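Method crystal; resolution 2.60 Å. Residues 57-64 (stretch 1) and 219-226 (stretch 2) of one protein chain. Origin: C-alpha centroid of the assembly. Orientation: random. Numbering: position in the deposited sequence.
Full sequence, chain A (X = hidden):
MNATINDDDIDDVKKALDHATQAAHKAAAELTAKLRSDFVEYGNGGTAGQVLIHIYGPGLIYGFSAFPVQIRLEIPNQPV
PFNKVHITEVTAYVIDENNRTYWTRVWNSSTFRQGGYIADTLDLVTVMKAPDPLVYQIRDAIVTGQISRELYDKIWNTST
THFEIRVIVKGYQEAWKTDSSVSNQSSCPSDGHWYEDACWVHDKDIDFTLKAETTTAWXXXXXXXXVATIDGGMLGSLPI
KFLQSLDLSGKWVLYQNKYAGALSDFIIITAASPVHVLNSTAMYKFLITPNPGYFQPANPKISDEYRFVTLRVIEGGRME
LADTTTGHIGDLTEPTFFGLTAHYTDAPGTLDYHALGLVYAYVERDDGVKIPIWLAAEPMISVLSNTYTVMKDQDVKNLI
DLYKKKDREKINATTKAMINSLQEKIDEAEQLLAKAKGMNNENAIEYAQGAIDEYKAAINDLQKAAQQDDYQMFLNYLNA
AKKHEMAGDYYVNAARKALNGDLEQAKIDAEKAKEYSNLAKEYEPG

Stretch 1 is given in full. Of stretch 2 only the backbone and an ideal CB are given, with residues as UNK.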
ATOM      1  N   GLY A  57      -9.925   9.372  17.922  1.00 47.63           N
ATOM      2  CA  GLY A  57      -9.586   8.403  16.889  1.00 47.41           C
ATOM      3  C   GLY A  57      -8.113   8.492  16.541  1.00 47.15           C
ATOM      4  O   GLY A  57      -7.398   9.316  17.097  1.00 46.91           O
ATOM      5  N   PRO A  58      -7.655   7.644  15.609  1.00 47.17           N
ATOM      6  CA  PRO A  58      -6.243   7.617  15.227  1.00 47.07           C
ATOM      7  C   PRO A  58      -5.783   8.976  14.728  1.00 46.99           C
ATOM      8  O   PRO A  58      -6.603   9.780  14.293  1.00 47.13           O
ATOM      9  CB  PRO A  58      -6.201   6.599  14.084  1.00 46.83           C
ATOM     10  CG  PRO A  58      -7.431   5.770  14.259  1.00 47.24           C
ATOM     11  CD  PRO A  58      -8.465   6.693  14.827  1.00 47.05           C
ATOM     12  N   GLY A  59      -4.483   9.234  14.815  1.00 46.99           N
ATOM     13  CA  GLY A  59      -3.906  10.440  14.247  1.00 47.21           C
ATOM     14  C   GLY A  59      -3.724  10.269  12.750  1.00 47.57           C
ATOM     15  O   GLY A  59      -3.835  11.226  11.984  1.00 47.76           O
ATOM     16  N   LEU A  60      -3.451   9.037  12.332  1.00 47.62           N
ATOM     17  CA  LEU A  60      -3.356   8.715  10.917  1.00 47.69           C
ATOM     18  C   LEU A  60      -4.293   7.561  10.508  1.00 47.20           C
ATOM     19  O   LEU A  60      -4.269   6.468  11.096  1.00 47.34           O
ATOM     20  CB  LEU A  60      -1.916   8.352  10.578  1.00 48.28           C
ATOM     21  CG  LEU A  60      -1.693   8.048   9.101  1.00 50.22           C
ATOM     22  CD1 LEU A  60      -1.310   9.338   8.364  1.00 50.85           C
ATOM     23  CD2 LEU A  60      -0.629   6.936   8.916  1.00 52.02           C
ATOM     24  N   ILE A  61      -5.130   7.819   9.508  1.00 46.50           N
ATOM     25  CA  ILE A  61      -5.924   6.777   8.863  1.00 45.77           C
ATOM     26  C   ILE A  61      -5.461   6.728   7.418  1.00 45.43           C
ATOM     27  O   ILE A  61      -5.452   7.747   6.730  1.00 45.28           O
ATOM     28  CB  ILE A  61      -7.421   7.116   8.864  1.00 45.81           C
ATOM     29  CG1 ILE A  61      -7.902   7.431  10.278  1.00 46.03           C
ATOM     30  CG2 ILE A  61      -8.248   5.984   8.248  1.00 45.04           C
ATOM     31  CD1 ILE A  61      -9.393   7.755  10.351  1.00 45.64           C
ATOM     32  N   TYR A  62      -5.046   5.561   6.953  1.00 45.01           N
ATOM     33  CA  TYR A  62      -4.653   5.466   5.567  1.00 44.82           C
ATOM     34  C   TYR A  62      -5.860   5.107   4.702  1.00 43.73           C
ATOM     35  O   TYR A  62      -6.571   4.138   4.978  1.00 43.20           O
ATOM     36  CB  TYR A  62      -3.518   4.463   5.373  1.00 45.45           C
ATOM     37  CG  TYR A  62      -3.085   4.367   3.928  1.00 48.52           C
ATOM     38  CD1 TYR A  62      -1.923   5.005   3.480  1.00 51.25           C
ATOM     39  CD2 TYR A  62      -3.849   3.662   3.000  1.00 50.58           C
ATOM     40  CE1 TYR A  62      -1.528   4.931   2.141  1.00 52.07           C
ATOM     41  CE2 TYR A  62      -3.470   3.588   1.662  1.00 52.44           C
ATOM     42  CZ  TYR A  62      -2.310   4.222   1.239  1.00 52.89           C
ATOM     43  OH  TYR A  62      -1.942   4.135  -0.085  1.00 53.57           O
ATOM     44  N   GLY A  63      -6.104   5.920   3.677  1.00 42.75           N
ATOM     45  CA  GLY A  63      -7.134   5.638   2.674  1.00 41.46           C
ATOM     46  C   GLY A  63      -8.515   5.311   3.213  1.00 40.55           C
ATOM     47  O   GLY A  63      -9.072   6.056   4.007  1.00 40.81           O
ATOM     48  N   PHE A  64      -9.074   4.186   2.787  1.00 39.37           N
ATOM     49  CA  PHE A  64     -10.446   3.867   3.132  1.00 38.18           C
ATOM     50  C   PHE A  64     -10.532   2.831   4.238  1.00 37.38           C
ATOM     51  O   PHE A  64     -11.345   1.913   4.157  1.00 37.13           O
ATOM     52  CB  PHE A  64     -11.198   3.355   1.904  1.00 38.37           C
ATOM     53  CG  PHE A  64     -11.301   4.358   0.790  1.00 39.03           C
ATOM     54  CD1 PHE A  64     -12.285   5.325   0.810  1.00 39.24           C
ATOM     55  CD2 PHE A  64     -10.423   4.327  -0.287  1.00 39.16           C
ATOM     56  CE1 PHE A  64     -12.389   6.244  -0.208  1.00 39.05           C
ATOM     57  CE2 PHE A  64     -10.518   5.253  -1.302  1.00 38.51           C
ATOM     58  CZ  PHE A  64     -11.504   6.209  -1.264  1.00 39.22           C
ATOM     59  N   UNK A 219      -9.667  15.057   8.268  1.00 54.88           N
ATOM     60  CA  UNK A 219      -8.303  15.544   8.144  1.00 54.23           C
ATOM     61  C   UNK A 219      -7.244  14.637   8.737  1.00 54.00           C
ATOM     62  O   UNK A 219      -6.070  15.008   8.824  1.00 53.77           O
ATOM     63  CB  UNK A 219      -8.199  16.920   8.804  1.00 54.23           C
ATOM     64  N   UNK A 220      -7.642  13.446   9.164  1.00 54.15           N
ATOM     65  CA  UNK A 220      -6.675  12.505   9.734  1.00 54.28           C
ATOM     66  C   UNK A 220      -6.366  11.415   8.735  1.00 54.35           C
ATOM     67  O   UNK A 220      -5.565  10.524   9.007  1.00 54.05           O
ATOM     68  CB  UNK A 220      -7.200  11.897  11.036  1.00 54.28           C
ATOM     69  N   UNK A 221      -7.021  11.497   7.579  1.00 54.87           N
ATOM     70  CA  UNK A 221      -6.865  10.519   6.516  1.00 55.38           C
ATOM     71  C   UNK A 221      -5.864  10.995   5.482  1.00 56.13           C
ATOM     72  O   UNK A 221      -5.904  12.145   5.056  1.00 56.12           O
ATOM     73  CB  UNK A 221      -8.213  10.230   5.852  1.00 55.38           C
ATOM     74  N   UNK A 222      -4.959  10.111   5.082  1.00 57.11           N
ATOM     75  CA  UNK A 222      -4.056  10.422   3.994  1.00 58.12           C
ATOM     76  C   UNK A 222      -4.235   9.426   2.866  1.00 58.91           C
ATOM     77  O   UNK A 222      -4.459   8.236   3.098  1.00 58.78           O
ATOM     78  CB  UNK A 222      -2.605  10.430   4.479  1.00 58.12           C
ATOM     79  N   UNK A 223      -4.137   9.937   1.640  1.00 59.96           N
ATOM     80  CA  UNK A 223      -4.198   9.121   0.434  1.00 60.93           C
ATOM     81  C   UNK A 223      -2.813   8.716  -0.035  1.00 61.80           C
ATOM     82  O   UNK A 223      -2.626   7.600  -0.501  1.00 62.01           O
ATOM     83  CB  UNK A 223      -4.927   9.874  -0.681  1.00 60.93           C
ATOM     84  N   UNK A 224      -1.835   9.615   0.093  1.00 62.72           N
ATOM     85  CA  UNK A 224      -0.475   9.328  -0.383  1.00 63.51           C
ATOM     86  C   UNK A 224       0.040   8.052   0.259  1.00 63.94           C
ATOM     87  O   UNK A 224       0.210   7.985   1.474  1.00 63.98           O
ATOM     88  CB  UNK A 224       0.469  10.493  -0.079  1.00 63.51           C
ATOM     89  N   UNK A 225       0.277   7.040  -0.566  1.00 64.49           N
ATOM     90  CA  UNK A 225       0.802   5.771  -0.094  1.00 64.98           C
ATOM     91  C   UNK A 225       2.327   5.773   0.002  1.00 65.09           C
ATOM     92  O   UNK A 225       2.927   4.796   0.452  1.00 65.19           O
ATOM     93  CB  UNK A 225       0.341   4.643  -1.019  1.00 64.98           C
ATOM     94  N   UNK A 226       2.954   6.871  -0.413  1.00 65.02           N
ATOM     95  CA  UNK A 226       4.414   6.973  -0.333  1.00 64.98           C
ATOM     96  C   UNK A 226       4.887   6.590   1.053  1.00 64.18           C
ATOM     97  O   UNK A 226       6.017   6.154   1.234  1.00 64.10           O
ATOM     98  CB  UNK A 226       4.885   8.387  -0.681  1.00 64.98           C
TER

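The two stretches run parallel, and a short ladder of backbone hydrogen bonds sets the register before any side chain is chosen. Ile61 N donates to the O of position 220 (2.8 Å), the N of position 222 donates to Ile61 O (2.9 Å), and Gly63 N donates to the O of position 222 (2.9 Å). Because these bonds use main-chain atoms alone, they leave the sequence fairly free.

Position 219 points its CB away from stretch 1, and nothing of that stretch lies within 5.5 Å of it. With phi/psi of -70/7, almost any residue would fit; it is Gly219, which makes no contact here.

Position 220 points toward stretch 1. Its ideal CB lies 3.6 Å from Gly59 O and 3.9 Å from Pro58 O, with Ile61 CG1 at 4.6 Å. Two carbonyls beside an aliphatic chain would suit a polar or aromatic side chain of middling size, and a flat ring could slide past the turn. The residue is His220, in the m rotamer. Gly59 O lies at the edge of its imidazole, while Pro58 O lies 3.9 Å from His220 CG. Its ND1 is hydrogen-bonded to a residue just outside the stretches.

Position 221 pairs with Ile61 and shares its face of the sheet. The ideal CB is 3.8 Å from Ile61 O and 4.6 Å from Gly63 O, and the extended backbone, -97/134, favours beta-branched residues; valine, isoleucine or threonine would all serve. Val221 is found, with CG2 3.9 Å from Ile61 CB and CG1 3.4 Å from Gly63 O. Its CA adds a CA-H...O contact to Ile61 O at 3.1 Å, a common feature of closely paired strands.

Position 222 lies on the other face, alongside Tyr62, and its ideal CB is 4.2 Å from Leu60 CD1. A small or beta-branched side chain with a methyl to offer would suit this site, so valine, threonine or isoleucine are all plausible. Thr222 supplies that methyl: CG2 sits 3.5 Å from Leu60 CD1 and 4.3 Å from Tyr62 CD1. Its carbonyl, besides accepting from Gly63 N, lies over one face of the Tyr62 ring.

Position 223 turns away into room left by stretch 1, so the contact does not demand glycine. Gly223 contributes backbone, its O lying 3.6 Å from Tyr62 OH.

Position 224 also points away, which leaves the choice open, with small polar residues apt for a turn. Thr224 OG1 accepts a weak hydrogen bond from the N of position 226 (3.5 Å), while Thr224 O comes within 3.6 Å of Tyr62 CE1.

Position 225 points sideways, its CA near the plane of the Tyr62 ring at the edge. A compact polar residue would suit such a turn; Asn225 occupies it, in the p rotamer, with its side-chain end leading away.

Position 226 points away, free of stretch 1, and tolerates polar residues; Asp226 is deposited.

Stretch 2 219-226: GHVTGTND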
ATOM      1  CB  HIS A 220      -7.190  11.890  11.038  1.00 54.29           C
ATOM      2  CG  HIS A 220      -7.390  12.887  12.135  1.00 54.33           C
ATOM      3  ND1 HIS A 220      -8.637  13.327  12.523  1.00 54.75           N
ATOM      4  CD2 HIS A 220      -6.499  13.538  12.921  1.00 53.86           C
ATOM      5  CE1 HIS A 220      -8.504  14.211  13.497  1.00 54.83           C
ATOM      6  NE2 HIS A 220      -7.217  14.354  13.759  1.00 53.39           N
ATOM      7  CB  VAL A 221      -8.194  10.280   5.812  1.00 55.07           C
ATOM      8  CG1 VAL A 221      -8.040   9.222   4.778  1.00 54.90           C
ATOM      9  CG2 VAL A 221      -9.247   9.875   6.820  1.00 55.20           C
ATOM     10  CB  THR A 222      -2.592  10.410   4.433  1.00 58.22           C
ATOM     11  OG1 THR A 222      -1.755  10.775   3.325  1.00 58.57           O
ATOM     12  CG2 THR A 222      -2.198   9.028   4.941  1.00 58.52           C
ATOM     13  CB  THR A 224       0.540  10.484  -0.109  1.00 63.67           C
ATOM     14  OG1 THR A 224       1.821  10.143  -0.663  1.00 63.25           O
ATOM     15  CG2 THR A 224       0.708  10.736   1.397  1.00 64.36           C
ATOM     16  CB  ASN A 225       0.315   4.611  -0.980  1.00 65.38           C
ATOM     17  CG  ASN A 225       0.721   4.761  -2.448  1.00 66.32           C
ATOM     18  OD1 ASN A 225       1.048   5.855  -2.919  1.00 67.60           O
ATOM     19  ND2 ASN A 225       0.688   3.654  -3.178  1.00 66.21           N
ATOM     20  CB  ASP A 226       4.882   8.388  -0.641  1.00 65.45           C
ATOM     21  CG  ASP A 226       4.344   8.893  -1.939  1.00 67.34           C
ATOM     22  OD1 ASP A 226       3.350   8.308  -2.436  1.00 68.43           O
ATOM     23  OD2 ASP A 226       4.923   9.875  -2.460  1.00 69.92           O
TER
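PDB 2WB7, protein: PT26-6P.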